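Side-chain contacts in pirin-like protein (Geobacillus kaustophilus, PDB 2P17), which is of unknown function but binds one iron ion per subunit and belongs to the pirin family of the cupin clan: residues Q89-T92 and V98-E101; W115-L118 and Y122-T125. One frame throughout, in Å; residues are numbered along the deposited sequence.

How the contacts relate
Contact 1 lies in the metal-bearing interior of a cupin barrel and contact 2 at the rim of the same barrel. Contact 1 is wholly buried: strand 88-92 of one sheet faces strand 97-103 of the other, and its polar core is an amide, a carboxylate and an imidazole in series, with a selenomethionine packed beside it. Contact 2 is only partly buried, where strand 109-117 runs out into a turn; leucine packing and one lysine ammonium group serve there. Strands 88-92 and 109-117 both pair with strand 60-66, so one segment of each contact lies in the same sheet. Their centres are about 13 Å apart, and they touch where T92 CG2 meets T125 CG2 at 3.8 Å.

Contact 1. Residues Q89-T92 and V98-E101; sequences QWMT and VHKE. With FE (Fe (III) ion), chain B.
Q89-T92 and V98-E101 face each other as nearly antiparallel strands, 158° between their directions, with axes 10.1 Å apart, so that side chains rather than backbone bridge the gap. This is the interior of a cupin barrel: the two strands belong to opposing sheets, and inward-pointing residues meet between them. Q89, extended beyond CG, sends its amide straight across to E101, NE2 donating to OE1 at 2.9 Å with an N-H...O angle of 160°. The acceptor lies close to the amide plane, yet NE2 reaches the carboxylate from above, the two planes being steeply inclined. Y129 OH, hydrogen-bonded to Q89 OE1, and T64 OG1, hydrogen-bonded to NE2, help fix the rotation of the amide. The other oxygen of E101 is taken by the ring of H99: ND1 donates in its own plane to OE2 at 2.8 Å, meeting the anti side of the carboxylate. E101 can serve both partners because its chain folds back at chi2 (-58°), and H73 ND1 adds a further hydrogen bond to OE2. Alongside this polar chain M91, a selenomethionine, lays its CE methyl obliquely against the H99 ring, 3.6 Å from ND1, and 3.5 Å from E101 OE2. SE rests on H99 CB. With ND1 so held, H99 presents NE2 to the iron at 1.9 Å, alongside H57. An alanine in place of E101 would probably leave H99 ND1 and Q89 NE2 without this acceptor and the imidazole freer to turn about its bond to the iron. E101 is a predicted iron ligand, but in this structure its carboxylate does not reach the metal and acts through H99: the ND1-OE2 hydrogen bond fixes the ring's rotation and aims NE2 at the iron.

Contact 2. Residues W115-L118 and Y122-T125; sequences WVNL and YKMT
K123 reaches back over the end of strand 109-117 and grips it with its ammonium group. NZ donates to the backbone O of L118 at 2.9 Å, lying in the carbonyl plane, and to N117 OD1 at 3.0 Å, where it is tilted 23° from the plane of the amide. A bend at the last torsion of the lysine (chi4 -70°) turns NZ in between these two oxygens, while CE lies 3.3 Å from the same L118 O. G59 O accepts from NZ as well, so one ammonium group donates to three oxygens. Beside this polar clasp L118 makes the tight part of the contact: it is buried, its CD1 sits 3.6 Å from Y122 O and its CB backs onto K123 CG. From outside the two segments, I164 touches L118, Y122 and T125 alike. The segment 122-125 is a type I beta turn, closed by T125 N to Y122 O at 3.0 Å, in the connection that carries the chain from strand 109-117 to strand 128-132 of the cupin fold. Between the two segments themselves, packing thins toward the turn's outer side. L118 CD2 approaches Y122 only at CB, 4.4 Å away, because the phenol ring leads off from the strand end into a more exposed position, and T125 CG2 lies equally far from L118 CD1.

Contact 1. Residues Q89-T92 and V98-E101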
loop_
_atom_site.group_PDB
_atom_site.type_symbol
_atom_site.label_atom_id
_atom_site.label_comp_id
_atom_site.label_asym_id
_atom_site.label_seq_id
_atom_site.Cartn_x
_atom_site.Cartn_y
_atom_site.Cartn_z
ATOM N N GLN A 89 1.720 4.111 -8.551
ATOM C CA GLN A 89 2.053 5.529 -8.658
ATOM C C GLN A 89 1.989 6.186 -7.286
ATOM O O GLN A 89 1.184 5.794 -6.428
ATOM C CB GLN A 89 1.151 6.258 -9.663
ATOM C CG GLN A 89 -0.315 6.259 -9.256
ATOM C CD GLN A 89 -1.275 6.691 -10.369
ATOM O OE1 GLN A 89 -0.864 7.077 -11.463
ATOM N NE2 GLN A 89 -2.571 6.625 -10.075
ATOM N N TRP A 90 2.830 7.193 -7.101
ATOM C CA TRP A 90 2.965 7.889 -5.832
ATOM C C TRP A 90 2.745 9.368 -6.121
ATOM O O TRP A 90 3.566 10.002 -6.789
ATOM C CB TRP A 90 4.373 7.658 -5.285
ATOM C CG TRP A 90 4.511 7.805 -3.804
ATOM C CD1 TRP A 90 4.515 8.976 -3.074
ATOM C CD2 TRP A 90 4.679 6.742 -2.866
ATOM N NE1 TRP A 90 4.684 8.688 -1.734
ATOM C CE2 TRP A 90 4.776 7.325 -1.580
ATOM C CE3 TRP A 90 4.750 5.339 -2.985
ATOM C CZ2 TRP A 90 4.934 6.554 -0.421
ATOM C CZ3 TRP A 90 4.904 4.573 -1.838
ATOM C CH2 TRP A 90 4.995 5.183 -0.569
HETATM N N MSE A 91 1.634 9.913 -5.637
HETATM C CA MSE A 91 1.325 11.301 -5.932
HETATM C C MSE A 91 1.357 12.110 -4.651
HETATM O O MSE A 91 0.582 11.861 -3.734
HETATM C CB MSE A 91 -0.033 11.429 -6.611
HETATM C CG MSE A 91 -0.286 12.845 -7.095
HETATM SE SE MSE A 91 -2.090 13.178 -7.737
HETATM C CE MSE A 91 -2.642 11.363 -8.158
ATOM N N THR A 92 2.274 13.064 -4.592
ATOM C CA THR A 92 2.345 13.995 -3.470
ATOM C C THR A 92 1.480 15.198 -3.814
ATOM O O THR A 92 1.795 15.940 -4.746
ATOM C CB THR A 92 3.795 14.441 -3.217
ATOM O OG1 THR A 92 4.615 13.273 -3.078
ATOM C CG2 THR A 92 3.902 15.307 -1.962
ATOM N N VAL A 98 -4.926 18.723 -8.709
ATOM C CA VAL A 98 -6.104 17.926 -9.065
ATOM C C VAL A 98 -5.659 16.676 -9.789
ATOM O O VAL A 98 -4.603 16.655 -10.426
ATOM C CB VAL A 98 -7.183 18.679 -9.916
ATOM C CG1 VAL A 98 -7.786 19.850 -9.128
ATOM C CG2 VAL A 98 -6.631 19.141 -11.243
ATOM N N HIS A 99 -6.469 15.632 -9.683
ATOM C CA HIS A 99 -6.166 14.389 -10.373
ATOM C C HIS A 99 -7.430 13.679 -10.833
ATOM O O HIS A 99 -8.534 13.981 -10.373
ATOM C CB HIS A 99 -5.346 13.471 -9.453
ATOM C CG HIS A 99 -6.179 12.662 -8.510
ATOM N ND1 HIS A 99 -6.236 11.285 -8.559
ATOM C CD2 HIS A 99 -7.007 13.040 -7.510
ATOM C CE1 HIS A 99 -7.052 10.848 -7.616
ATOM N NE2 HIS A 99 -7.537 11.893 -6.967
ATOM N N LYS A 100 -7.255 12.712 -11.728
ATOM C CA LYS A 100 -8.330 11.789 -12.098
ATOM C C LYS A 100 -7.701 10.473 -12.519
ATOM O O LYS A 100 -6.721 10.462 -13.265
ATOM C CB LYS A 100 -9.174 12.344 -13.246
ATOM C CG LYS A 100 -10.264 11.398 -13.720
ATOM C CD LYS A 100 -11.167 12.063 -14.747
ATOM C CE LYS A 100 -11.897 11.002 -15.563
ATOM N NZ LYS A 100 -13.220 11.468 -16.062
ATOM N N GLU A 101 -8.266 9.374 -12.029
ATOM C CA GLU A 101 -7.828 8.033 -12.411
ATOM C C GLU A 101 -8.951 7.434 -13.238
ATOM O O GLU A 101 -10.081 7.323 -12.754
ATOM C CB GLU A 101 -7.534 7.167 -11.171
ATOM C CG GLU A 101 -6.690 7.872 -10.096
ATOM C CD GLU A 101 -5.336 8.353 -10.601
ATOM O OE1 GLU A 101 -4.783 7.739 -11.533
ATOM O OE2 GLU A 101 -4.817 9.337 -10.037
HETATM FE FE FE B . -8.654 11.461 -5.465
#

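Contact 2. Residues W115-L118 and Y122-T125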
loop_
_atom_site.group_PDB
_atom_site.type_symbol
_atom_site.label_atom_id
_atom_site.label_comp_id
_atom_site.label_asym_id
_atom_site.label_seq_id
_atom_site.Cartn_x
_atom_site.Cartn_y
_atom_site.Cartn_z
ATOM N N TRP A 115 -3.973 6.553 1.192
ATOM C CA TRP A 115 -3.637 7.942 1.521
ATOM C C TRP A 115 -2.635 7.963 2.640
ATOM O O TRP A 115 -2.782 7.260 3.647
ATOM C CB TRP A 115 -4.868 8.714 1.978
ATOM C CG TRP A 115 -5.866 9.036 0.911
ATOM C CD1 TRP A 115 -5.914 8.533 -0.361
ATOM C CD2 TRP A 115 -6.988 9.912 1.044
ATOM N NE1 TRP A 115 -6.994 9.064 -1.037
ATOM C CE2 TRP A 115 -7.669 9.911 -0.194
ATOM C CE3 TRP A 115 -7.474 10.714 2.090
ATOM C CZ2 TRP A 115 -8.826 10.681 -0.416
ATOM C CZ3 TRP A 115 -8.631 11.474 1.870
ATOM C CH2 TRP A 115 -9.285 11.449 0.624
ATOM N N VAL A 116 -1.609 8.790 2.456
ATOM C CA VAL A 116 -0.571 8.967 3.470
ATOM C C VAL A 116 -0.614 10.415 3.929
ATOM O O VAL A 116 -0.663 11.330 3.105
ATOM C CB VAL A 116 0.823 8.660 2.903
ATOM C CG1 VAL A 116 1.871 8.664 4.020
ATOM C CG2 VAL A 116 0.851 7.325 2.163
ATOM N N ASN A 117 -0.612 10.642 5.235
ATOM C CA ASN A 117 -0.616 12.013 5.736
ATOM C C ASN A 117 0.728 12.681 5.488
ATOM O O ASN A 117 1.766 12.019 5.481
ATOM C CB ASN A 117 -0.922 12.016 7.230
ATOM C CG ASN A 117 -1.424 13.355 7.720
ATOM O OD1 ASN A 117 -1.791 14.226 6.931
ATOM N ND2 ASN A 117 -1.465 13.516 9.047
ATOM N N LEU A 118 0.697 13.992 5.265
ATOM C CA LEU A 118 1.913 14.803 5.291
ATOM C C LEU A 118 1.992 15.517 6.634
ATOM O O LEU A 118 0.986 16.069 7.103
ATOM C CB LEU A 118 1.930 15.840 4.164
ATOM C CG LEU A 118 2.116 15.336 2.721
ATOM C CD1 LEU A 118 1.875 16.438 1.708
ATOM C CD2 LEU A 118 3.508 14.785 2.531
ATOM N N TYR A 122 5.473 19.695 5.844
ATOM C CA TYR A 122 5.507 19.382 4.420
ATOM C C TYR A 122 4.156 19.519 3.738
ATOM O O TYR A 122 4.034 19.216 2.542
ATOM C CB TYR A 122 6.015 17.955 4.200
ATOM C CG TYR A 122 7.400 17.679 4.750
ATOM C CD1 TYR A 122 8.535 17.867 3.956
ATOM C CD2 TYR A 122 7.582 17.202 6.050
ATOM C CE1 TYR A 122 9.805 17.614 4.457
ATOM C CE2 TYR A 122 8.859 16.941 6.556
ATOM C CZ TYR A 122 9.963 17.147 5.745
ATOM O OH TYR A 122 11.224 16.883 6.237
ATOM N N LYS A 123 3.138 19.950 4.479
ATOM C CA LYS A 123 1.790 20.030 3.908
ATOM C C LYS A 123 1.727 20.946 2.692
ATOM O O LYS A 123 0.892 20.756 1.801
ATOM C CB LYS A 123 0.759 20.439 4.963
ATOM C CG LYS A 123 0.303 19.263 5.799
ATOM C CD LYS A 123 -0.998 19.543 6.506
ATOM C CE LYS A 123 -1.328 18.430 7.485
ATOM N NZ LYS A 123 -1.690 17.189 6.756
HETATM N N MSE A 124 2.633 21.919 2.646
HETATM C CA MSE A 124 2.647 22.914 1.570
HETATM C C MSE A 124 3.740 22.675 0.544
HETATM O O MSE A 124 4.051 23.569 -0.249
HETATM C CB MSE A 124 2.765 24.329 2.148
HETATM C CG MSE A 124 1.576 24.719 3.007
HETATM SE SE MSE A 124 -0.021 25.098 1.945
HETATM C CE MSE A 124 0.460 26.877 1.282
ATOM N N THR A 125 4.312 21.472 0.545
ATOM C CA THR A 125 5.364 21.105 -0.402
ATOM C C THR A 125 4.817 21.119 -1.832
ATOM O O THR A 125 3.602 21.054 -2.045
ATOM C CB THR A 125 6.012 19.728 -0.031
ATOM O OG1 THR A 125 7.248 19.546 -0.733
ATOM C CG2 THR A 125 5.081 18.576 -0.349
#